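Local coordinates for protein aromatic amino acid aminotransferase I (Candida albicans WO-1, PDB 6HNU) that probably transfers the amino group of aromatic L-amino acids to 2-oxoglutarate, giving aromatic oxo-acids and L-glutamate, with pyridoxal 5'-phosphate as cofactor, at residues H126-Y130 / E131-V135. Numbering follows the deposited sequence.
Sequences HKVPY and ENWDV
The chain reverses over V128-W133, ending in an inverse gamma turn centred on N132, closed by a weak hydrogen bond from W133 N to E131 O, that leads into strand 133-138. This places one face of the W133 indole against the isopropyl group of V128: V128 CB sits 3.8 Å from the centroid of the five-membered ring, only 5° off its normal, a CH-pi contact. CG1 of V128, anti to the backbone N (chi1 -176°), reaches W133 CG at 3.6 Å, while V128 CG2 stands over the middle of the bicycle. The Y130 side chain crosses that of W133 at about a right angle, its CE2 packed 3.4 Å from W133 CB. Here the edge of the indole is directed at the phenol face in a T-shaped pair, planes at 79°. N132 OD1 lies at the phenol edge, 3.5 Å from Y130 CD2, and accepts a hydrogen bond from A9 N. K6 NZ is hydrogen-bonded to both V128 O and Y130 O, tying the N-terminal segment to this bend. The bend links helix 112-126 to the outermost strand of the mixed sheet, with W133 packed against T122 and D123 of that helix and V312 of the adjacent antiparallel strand 309-314.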
loop_
_atom_site.group_PDB
_atom_site.type_symbol
_atom_site.label_atom_id
_atom_site.label_comp_id
_atom_site.label_asym_id
_atom_site.label_seq_id
_atom_site.Cartn_x
_atom_site.Cartn_y
_atom_site.Cartn_z
ATOM N N HIS B 126 14.323 -22.347 2.206
ATOM C CA HIS B 126 13.555 -22.630 3.440
ATOM C C HIS B 126 12.955 -24.030 3.425
ATOM O O HIS B 126 12.525 -24.468 4.505
ATOM C CB HIS B 126 12.475 -21.569 3.672
ATOM C CG HIS B 126 13.048 -20.203 3.802
ATOM N ND1 HIS B 126 13.833 -19.831 4.894
ATOM C CD2 HIS B 126 13.085 -19.173 2.931
ATOM C CE1 HIS B 126 14.231 -18.579 4.718
ATOM N NE2 HIS B 126 13.773 -18.146 3.506
ATOM N N LYS B 127 12.882 -24.690 2.264
ATOM C CA LYS B 127 12.382 -26.088 2.160
ATOM C C LYS B 127 11.108 -26.229 3.014
ATOM O O LYS B 127 11.090 -27.012 4.000
ATOM C CB LYS B 127 13.549 -27.010 2.550
ATOM C CG LYS B 127 13.879 -28.120 1.558
ATOM C CD LYS B 127 12.663 -28.705 0.834
ATOM C CE LYS B 127 12.953 -29.946 0.010
ATOM N NZ LYS B 127 13.065 -31.156 0.859
ATOM N N VAL B 128 10.047 -25.480 2.690
ATOM C CA VAL B 128 8.828 -25.401 3.548
ATOM C C VAL B 128 8.277 -26.816 3.716
ATOM O O VAL B 128 8.094 -27.526 2.719
ATOM C CB VAL B 128 7.766 -24.443 2.968
ATOM C CG1 VAL B 128 6.569 -24.285 3.899
ATOM C CG2 VAL B 128 8.373 -23.081 2.639
ATOM N N PRO B 129 8.105 -27.311 4.961
ATOM C CA PRO B 129 7.968 -28.753 5.194
ATOM C C PRO B 129 6.546 -29.304 5.270
ATOM O O PRO B 129 6.388 -30.406 5.670
ATOM C CB PRO B 129 8.631 -28.883 6.561
ATOM C CG PRO B 129 8.137 -27.647 7.284
ATOM C CD PRO B 129 8.281 -26.576 6.226
ATOM N N TYR B 130 5.555 -28.533 4.847
ATOM C CA TYR B 130 4.162 -29.000 4.604
ATOM C C TYR B 130 3.802 -28.679 3.156
ATOM O O TYR B 130 4.527 -27.921 2.460
ATOM C CB TYR B 130 3.185 -28.395 5.611
ATOM C CG TYR B 130 3.102 -26.890 5.574
ATOM C CD1 TYR B 130 4.037 -26.098 6.224
ATOM C CD2 TYR B 130 2.098 -26.269 4.863
ATOM C CE1 TYR B 130 3.966 -24.720 6.152
ATOM C CE2 TYR B 130 1.992 -24.893 4.801
ATOM C CZ TYR B 130 2.936 -24.120 5.454
ATOM O OH TYR B 130 2.845 -22.767 5.416
ATOM N N GLU B 131 2.704 -29.259 2.691
ATOM C CA GLU B 131 2.387 -29.342 1.255
ATOM C C GLU B 131 1.710 -28.035 0.811
ATOM O O GLU B 131 2.098 -27.519 -0.260
ATOM C CB GLU B 131 1.512 -30.587 1.048
ATOM C CG GLU B 131 1.098 -30.830 -0.388
ATOM C CD GLU B 131 2.264 -31.084 -1.323
ATOM O OE1 GLU B 131 3.317 -31.611 -0.854
ATOM O OE2 GLU B 131 2.129 -30.732 -2.515
ATOM N N ASN B 132 0.747 -27.534 1.593
ATOM C CA ASN B 132 -0.242 -26.500 1.167
ATOM C C ASN B 132 0.251 -25.112 1.618
ATOM O O ASN B 132 -0.480 -24.385 2.308
ATOM C CB ASN B 132 -1.658 -26.798 1.682
ATOM C CG ASN B 132 -1.762 -27.115 3.161
ATOM O OD1 ASN B 132 -0.875 -27.744 3.757
ATOM N ND2 ASN B 132 -2.880 -26.719 3.750
ATOM N N TRP B 133 1.449 -24.751 1.187
ATOM C CA TRP B 133 2.080 -23.438 1.474
ATOM C C TRP B 133 2.026 -22.604 0.203
ATOM O O TRP B 133 1.872 -23.162 -0.948
ATOM C CB TRP B 133 3.510 -23.575 1.999
ATOM C CG TRP B 133 4.515 -23.992 0.971
ATOM C CD1 TRP B 133 4.737 -25.275 0.561
ATOM C CD2 TRP B 133 5.410 -23.163 0.200
ATOM N NE1 TRP B 133 5.726 -25.304 -0.383
ATOM C CE2 TRP B 133 6.135 -24.027 -0.658
ATOM C CE3 TRP B 133 5.688 -21.788 0.144
ATOM C CZ2 TRP B 133 7.130 -23.565 -1.530
ATOM C CZ3 TRP B 133 6.652 -21.329 -0.731
ATOM C CH2 TRP B 133 7.375 -22.210 -1.540
ATOM N N ASP B 134 2.106 -21.299 0.376
ATOM C CA ASP B 134 2.100 -20.384 -0.777
ATOM C C ASP B 134 2.822 -19.094 -0.410
ATOM O O ASP B 134 3.254 -18.939 0.749
ATOM C CB ASP B 134 0.681 -20.122 -1.278
ATOM C CG ASP B 134 0.614 -19.932 -2.790
ATOM O OD1 ASP B 134 1.637 -20.189 -3.498
ATOM O OD2 ASP B 134 -0.438 -19.524 -3.241
ATOM N N VAL B 135 2.985 -18.268 -1.432
ATOM C CA VAL B 135 3.465 -16.876 -1.309
ATOM C C VAL B 135 2.445 -15.968 -1.988
ATOM O O VAL B 135 1.896 -16.328 -3.050
ATOM C CB VAL B 135 4.862 -16.747 -1.916
ATOM C CG1 VAL B 135 5.846 -17.628 -1.179
ATOM C CG2 VAL B 135 4.869 -17.098 -3.379
#